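Local structure of citrate synthase (Mycobacterium tuberculosis, 4TVM) at residues M155-G158 / Q159-S163; I321-E324 / Q325-I329; K82-F85 / I86-C89. The protein condenses oxaloacetate with acetyl-CoA and, with uptake of water, releases citrate and CoA in the Krebs cycle. All blocks are in the same frame, centred on the assembly; numbering follows the deposited sequence.

Overall arrangement
Along the chain contact 3 (82-89) comes first, then contact 1 (155-163), then contact 2 (321-329). Each concerns one helix: contacts 3 and 1 form the starts of helices 85-94 and 159-182, and contact 2 lies within helix 317-329. Contacts 1 and 2 sit on opposite sides of the chain's centre, centres about 39 Å apart. Contact 3 lies about 22 Å from contact 1 and about 19 Å from contact 2, centre to centre. No two contacts touch, but neighbouring helices link them: helix 383-403 packs on contacts 1 and 3, and helix 216-229 on contacts 3 and 2. The Val322 side chain (contact 2) is about 9 Å from bound oxaloacetate; the others lie farther from the site.

Contact 1. Residues M155-G158 / Q159-S163; sequences MDNG and QVELS
Asp156 and Asn157 both swing their side chains trans to the main-chain N (chi1 177° and -167°), which carries an oxygen of each forward to the first turn of helix 159-182. Asp156 OD2 accepts from Gln159 N at 3.1 Å, meeting the donor on the anti side of the carboxylate and somewhat out of its plane. The same oxygen lies against Gln159 CB, the two side chains running roughly perpendicular. One residue on, Asn157 OD1 takes a weak, bent bond from Glu161 N at 3.2 Å and rests 3.6 Å from Val160 CB. Val160 N is left to the backbone: it gives a weak bond to Asp156 O at 3.3 Å, and Val160 CG2 packs beside that carbonyl. Gly158 holds the N-cap position with phi at 110° and no side chain to collide with the preceding carbonyl. Its own O opens the regular helical pattern, receiving Leu162 N at 3.1 Å. The next carbonyl, Gln159 O, is gripped twice by Ser163, whose N and OG reach it from opposite faces of its plane. The outer polar ends have partners elsewhere: Gln159 OE1 bonds Asp153 N, while Glu161 OE2 bonds Tyr94 and forms a salt bridge with Arg400 of helix 383-403. With a glycine at the N-cap, the first N-H groups are thus met by the two residues before it, only weakly at Val160 N and Glu161 N, and the negative charge of Asp156 probably interacts favourably with the positive end of the helix dipole.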
loop_
_atom_site.group_PDB
_atom_site.type_symbol
_atom_site.label_atom_id
_atom_site.label_comp_id
_atom_site.label_asym_id
_atom_site.label_seq_id
_atom_site.Cartn_x
_atom_site.Cartn_y
_atom_site.Cartn_z
ATOM N N MET A 155 -15.148 2.660 -10.923
ATOM C CA MET A 155 -15.939 2.021 -11.966
ATOM C C MET A 155 -16.212 2.906 -13.147
ATOM O O MET A 155 -16.260 2.400 -14.231
ATOM C CB MET A 155 -17.286 1.539 -11.417
ATOM C CG MET A 155 -17.118 0.587 -10.265
ATOM S SD MET A 155 -15.950 -0.676 -10.771
ATOM C CE MET A 155 -14.950 -0.798 -9.311
ATOM N N ASP A 156 -16.431 4.199 -12.946
ATOM C CA ASP A 156 -16.808 5.051 -14.054
ATOM C C ASP A 156 -15.567 5.350 -14.803
ATOM O O ASP A 156 -14.649 5.898 -14.222
ATOM C CB ASP A 156 -17.332 6.380 -13.596
ATOM C CG ASP A 156 -17.649 7.284 -14.759
ATOM O OD1 ASP A 156 -18.691 7.061 -15.399
ATOM O OD2 ASP A 156 -16.865 8.205 -15.057
ATOM N N ASN A 157 -15.516 5.023 -16.083
ATOM C CA ASN A 157 -14.415 5.531 -16.836
ATOM C C ASN A 157 -14.758 6.780 -17.568
ATOM O O ASN A 157 -15.875 6.988 -18.022
ATOM C CB ASN A 157 -13.802 4.570 -17.815
ATOM C CG ASN A 157 -12.483 5.100 -18.315
ATOM O OD1 ASN A 157 -12.153 6.288 -18.085
ATOM N ND2 ASN A 157 -11.705 4.245 -18.965
ATOM N N GLY A 158 -13.728 7.586 -17.717
ATOM C CA GLY A 158 -13.900 8.957 -18.101
ATOM C C GLY A 158 -13.542 9.701 -16.842
ATOM O O GLY A 158 -12.877 10.733 -16.887
ATOM N N GLN A 159 -13.992 9.171 -15.714
ATOM C CA GLN A 159 -13.496 9.597 -14.423
ATOM C C GLN A 159 -12.103 9.052 -14.195
ATOM O O GLN A 159 -11.205 9.776 -13.785
ATOM C CB GLN A 159 -14.454 9.192 -13.304
ATOM C CG GLN A 159 -15.276 10.391 -12.864
ATOM C CD GLN A 159 -16.302 10.072 -11.801
ATOM O OE1 GLN A 159 -15.978 9.601 -10.708
ATOM N NE2 GLN A 159 -17.566 10.304 -12.125
ATOM N N VAL A 160 -11.911 7.781 -14.494
ATOM C CA VAL A 160 -10.585 7.186 -14.439
ATOM C C VAL A 160 -9.650 7.915 -15.401
ATOM O O VAL A 160 -8.462 8.108 -15.142
ATOM C CB VAL A 160 -10.663 5.744 -14.880
ATOM C CG1 VAL A 160 -9.282 5.166 -15.081
ATOM C CG2 VAL A 160 -11.419 4.936 -13.831
ATOM N N GLU A 161 -10.219 8.313 -16.520
ATOM C CA GLU A 161 -9.481 8.990 -17.526
ATOM C C GLU A 161 -9.001 10.348 -17.037
ATOM O O GLU A 161 -7.875 10.734 -17.270
ATOM C CB GLU A 161 -10.396 9.195 -18.724
ATOM C CG GLU A 161 -9.636 9.420 -19.986
ATOM C CD GLU A 161 -8.842 8.191 -20.375
ATOM O OE1 GLU A 161 -9.413 7.284 -21.018
ATOM O OE2 GLU A 161 -7.648 8.129 -20.014
ATOM N N LEU A 162 -9.889 11.080 -16.381
ATOM C CA LEU A 162 -9.598 12.407 -15.914
ATOM C C LEU A 162 -8.582 12.364 -14.777
ATOM O O LEU A 162 -7.671 13.203 -14.736
ATOM C CB LEU A 162 -10.893 13.042 -15.442
ATOM C CG LEU A 162 -10.868 14.478 -14.944
ATOM C CD1 LEU A 162 -10.289 15.422 -15.982
ATOM C CD2 LEU A 162 -12.272 14.899 -14.557
ATOM N N SER A 163 -8.686 11.389 -13.871
ATOM C CA SER A 163 -7.653 11.268 -12.838
ATOM C C SER A 163 -6.401 10.523 -13.290
ATOM O O SER A 163 -5.368 10.576 -12.603
ATOM C CB SER A 163 -8.198 10.680 -11.513
ATOM O OG SER A 163 -8.776 9.394 -11.672
#

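Contact 2. Residues I321-E324 / Q325-I329; sequences IVKE and QADKI
The carbonyls of Ile321 to Glu324 accept N-H groups of the next turn, and these backbone hydrogen bonds carry most of the contact. Gln325 N reaches Ile321 O at 3.2 Å, Ala326 N reaches Val322 O at 2.8 Å and Asp327 N meets Lys323 O at 2.8 Å, whereas Lys328 N to Glu324 O, at 3.5 Å, is weak. Among side chains, the polar pair is Lys323 and Asp327, four residues apart on the exposed flank. The Lys323 chain stands fully extended, and the Asp327 carboxylate approaches its methylenes, with OD2 3.6 Å from CG. The charged ends remain separated: Lys323 NZ is 4.6 Å from Asp327 OD2, too far for a salt bridge, though the opposite charges probably attract. Van der Waals contact is carried by Lys328: with CG placed beside its own backbone N (chi1 -60°), it runs its first methylenes past Glu324 O, CG 3.5 Å away. The other flank is buried against the fold, where Val322 and Ala326 pack on helix 367-375, and Ile321 and Gln325 on Met224 of helix 216-229. A charged exposed face thus backs onto a largely apolar buried one (Ile321, Val322 and Ala326, with Gln325 beside them), which marks an amphipathic helix. In this citrate synthase, helix 317-329 carries the pocket residue Arg318 at its start and packs its apolar face on helices 216-229 and 367-375 close to the oxaloacetate site, the Val322 side chain lying about 9 Å from the bound ligand.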
loop_
_atom_site.group_PDB
_atom_site.type_symbol
_atom_site.label_atom_id
_atom_site.label_comp_id
_atom_site.label_asym_id
_atom_site.label_seq_id
_atom_site.Cartn_x
_atom_site.Cartn_y
_atom_site.Cartn_z
ATOM N N ILE A 321 22.154 0.662 -21.506
ATOM C CA ILE A 321 21.777 1.967 -22.023
ATOM C C ILE A 321 22.196 2.997 -20.993
ATOM O O ILE A 321 22.738 4.044 -21.330
ATOM C CB ILE A 321 20.266 2.079 -22.281
ATOM C CG1 ILE A 321 19.855 1.176 -23.440
ATOM C CG2 ILE A 321 19.883 3.506 -22.620
ATOM C CD1 ILE A 321 18.441 0.652 -23.305
ATOM N N VAL A 322 21.974 2.675 -19.728
ATOM C CA VAL A 322 22.243 3.623 -18.657
ATOM C C VAL A 322 23.742 3.963 -18.519
ATOM O O VAL A 322 24.090 5.127 -18.364
ATOM C CB VAL A 322 21.647 3.147 -17.315
ATOM C CG1 VAL A 322 22.039 4.095 -16.198
ATOM C CG2 VAL A 322 20.132 3.084 -17.409
ATOM N N LYS A 323 24.627 2.971 -18.597
ATOM C CA LYS A 323 26.069 3.242 -18.551
ATOM C C LYS A 323 26.482 4.214 -19.657
ATOM O O LYS A 323 27.338 5.079 -19.468
ATOM C CB LYS A 323 26.872 1.953 -18.681
ATOM C CG LYS A 323 28.369 2.178 -18.564
ATOM C CD LYS A 323 29.159 0.889 -18.738
ATOM C CE LYS A 323 30.661 1.144 -18.676
ATOM N NZ LYS A 323 31.464 0.090 -19.370
ATOM N N GLU A 324 25.837 4.065 -20.803
ATOM C CA GLU A 324 26.115 4.882 -21.968
ATOM C C GLU A 324 25.794 6.349 -21.700
ATOM O O GLU A 324 26.632 7.229 -21.910
ATOM C CB GLU A 324 25.288 4.363 -23.150
ATOM C CG GLU A 324 26.021 4.309 -24.471
ATOM C CD GLU A 324 25.068 4.444 -25.649
ATOM O OE1 GLU A 324 24.027 3.730 -25.675
ATOM O OE2 GLU A 324 25.364 5.275 -26.535
ATOM N N GLN A 325 24.578 6.616 -21.239
ATOM C CA GLN A 325 24.185 7.987 -20.951
ATOM C C GLN A 325 24.975 8.484 -19.732
ATOM O O GLN A 325 25.298 9.656 -19.634
ATOM C CB GLN A 325 22.670 8.092 -20.727
ATOM C CG GLN A 325 22.082 9.466 -21.017
ATOM C CD GLN A 325 21.875 9.736 -22.496
ATOM O OE1 GLN A 325 21.961 8.823 -23.326
ATOM N NE2 GLN A 325 21.611 11.003 -22.842
ATOM N N ALA A 326 25.338 7.585 -18.828
ATOM C CA ALA A 326 26.177 7.971 -17.678
ATOM C C ALA A 326 27.577 8.463 -18.059
ATOM O O ALA A 326 28.053 9.480 -17.547
ATOM C CB ALA A 326 26.290 6.817 -16.686
ATOM N N ASP A 327 28.249 7.723 -18.939
ATOM C CA ASP A 327 29.610 8.072 -19.337
ATOM C C ASP A 327 29.694 9.433 -20.051
ATOM O O ASP A 327 30.669 10.161 -19.874
ATOM C CB ASP A 327 30.223 6.947 -20.172
ATOM C CG ASP A 327 30.714 5.786 -19.312
ATOM O OD1 ASP A 327 31.174 6.027 -18.175
ATOM O OD2 ASP A 327 30.659 4.634 -19.772
ATOM N N LYS A 328 28.664 9.793 -20.812
ATOM C CA LYS A 328 28.605 11.113 -21.426
ATOM C C LYS A 328 28.483 12.185 -20.356
ATOM O O LYS A 328 29.380 13.002 -20.180
ATOM C CB LYS A 328 27.415 11.235 -22.391
ATOM C CG LYS A 328 27.428 10.253 -23.553
ATOM C CD LYS A 328 26.227 10.437 -24.485
ATOM C CE LYS A 328 26.432 11.562 -25.495
ATOM N NZ LYS A 328 25.581 11.379 -26.709
ATOM N N ILE A 329 27.384 12.154 -19.609
ATOM C CA ILE A 329 27.023 13.274 -18.737
ATOM C C ILE A 329 28.091 13.491 -17.664
ATOM O O ILE A 329 28.305 14.632 -17.243
ATOM C CB ILE A 329 25.654 13.063 -18.048
ATOM C CG1 ILE A 329 24.571 12.684 -19.059
ATOM C CG2 ILE A 329 25.208 14.330 -17.315
ATOM C CD1 ILE A 329 23.526 11.758 -18.467
#

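Contact 3. Residues K82-F85 / I86-C89; sequences KSTF and IEVC
A threonine N-cap starts helix 85-94 directly after the turn from helix 76-82, with Thr84 as the capping residue. Its hydroxyl lies between its own backbone N and carbonyl carbon (chi1 63°), a setting from which OG1 can face back into the first turn and accept the N-H of Glu87 (OG1 to Glu87 N 2.9 Å). OG1 also touches Glu87 CB. Regular helical bonding begins at once: Val88 N donates to Thr84 O at 2.9 Å, and Cys89 N donates to Phe85 O, also at 2.9 Å. Val88 CG2 lies beside Thr84 O. Phe85 N, another N-H of the opening turn, is taken by Asp223 of helix 216-229, which ties the cap to that helix. On the buried side Phe85 meets the ring of Phe226 at an inclined angle, and together with Cys89 it packs on Pro393 of helix 383-403. One turn apart, Phe85 and Cys89 make a sulfur-aromatic contact: SG stands over one ring face, 3.9 Å from the centroid and 14° off the normal, displaced toward CZ.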
loop_
_atom_site.group_PDB
_atom_site.type_symbol
_atom_site.label_atom_id
_atom_site.label_comp_id
_atom_site.label_asym_id
_atom_site.label_seq_id
_atom_site.Cartn_x
_atom_site.Cartn_y
_atom_site.Cartn_z
ATOM N N LYS A 82 14.426 5.986 -29.245
ATOM C CA LYS A 82 13.507 6.647 -30.214
ATOM C C LYS A 82 12.164 7.266 -29.739
ATOM O O LYS A 82 11.517 7.989 -30.510
ATOM C CB LYS A 82 13.223 5.695 -31.379
ATOM C CG LYS A 82 14.344 5.659 -32.398
ATOM C CD LYS A 82 14.518 7.042 -33.023
ATOM C CE LYS A 82 15.712 7.097 -33.956
ATOM N NZ LYS A 82 15.689 5.992 -34.952
ATOM N N SER A 83 11.744 7.011 -28.502
ATOM C CA SER A 83 10.452 7.507 -28.033
ATOM C C SER A 83 10.586 8.706 -27.106
ATOM O O SER A 83 11.636 9.339 -27.041
ATOM C CB SER A 83 9.672 6.395 -27.326
ATOM O OG SER A 83 8.337 6.798 -27.129
ATOM N N THR A 84 9.498 9.036 -26.416
ATOM C CA THR A 84 9.546 9.987 -25.293
ATOM C C THR A 84 8.825 9.403 -24.105
ATOM O O THR A 84 8.003 8.494 -24.219
ATOM C CB THR A 84 8.831 11.271 -25.619
ATOM O OG1 THR A 84 7.467 10.950 -25.838
ATOM C CG2 THR A 84 9.447 11.964 -26.926
ATOM N N PHE A 85 9.118 9.942 -22.941
ATOM C CA PHE A 85 8.391 9.540 -21.769
ATOM C C PHE A 85 6.869 9.662 -21.918
ATOM O O PHE A 85 6.126 8.790 -21.465
ATOM C CB PHE A 85 8.877 10.291 -20.552
ATOM C CG PHE A 85 8.243 9.813 -19.290
ATOM C CD1 PHE A 85 8.156 8.462 -19.036
ATOM C CD2 PHE A 85 7.671 10.712 -18.393
ATOM C CE1 PHE A 85 7.563 8.005 -17.889
ATOM C CE2 PHE A 85 7.049 10.269 -17.251
ATOM C CZ PHE A 85 6.989 8.914 -16.998
ATOM N N ILE A 86 6.385 10.684 -22.589
ATOM C CA ILE A 86 4.939 10.788 -22.772
ATOM C C ILE A 86 4.411 9.744 -23.737
ATOM O O ILE A 86 3.335 9.188 -23.555
ATOM C CB ILE A 86 4.503 12.179 -23.242
ATOM C CG1 ILE A 86 5.018 13.241 -22.257
ATOM C CG2 ILE A 86 2.988 12.216 -23.317
ATOM C CD1 ILE A 86 4.283 14.559 -22.295
ATOM N N GLU A 87 5.163 9.470 -24.789
ATOM C CA GLU A 87 4.700 8.504 -25.766
ATOM C C GLU A 87 4.632 7.138 -25.074
ATOM O O GLU A 87 3.720 6.335 -25.282
ATOM C CB GLU A 87 5.641 8.494 -26.907
ATOM C CG GLU A 87 4.998 8.027 -28.186
ATOM C CD GLU A 87 6.017 7.704 -29.249
ATOM O OE1 GLU A 87 7.109 7.236 -28.881
ATOM O OE2 GLU A 87 5.692 7.901 -30.442
ATOM N N VAL A 88 5.604 6.920 -24.209
ATOM C CA VAL A 88 5.701 5.713 -23.425
ATOM C C VAL A 88 4.575 5.576 -22.420
ATOM O O VAL A 88 4.017 4.483 -22.291
ATOM C CB VAL A 88 7.069 5.653 -22.753
ATOM C CG1 VAL A 88 7.103 4.588 -21.676
ATOM C CG2 VAL A 88 8.116 5.356 -23.831
ATOM N N CYS A 89 4.216 6.680 -21.737
ATOM C CA CYS A 89 3.007 6.730 -20.890
ATOM C C CYS A 89 1.846 6.267 -21.695
ATOM O O CYS A 89 1.132 5.369 -21.312
ATOM C CB CYS A 89 2.693 8.162 -20.414
ATOM S SG CYS A 89 3.849 8.888 -19.202
#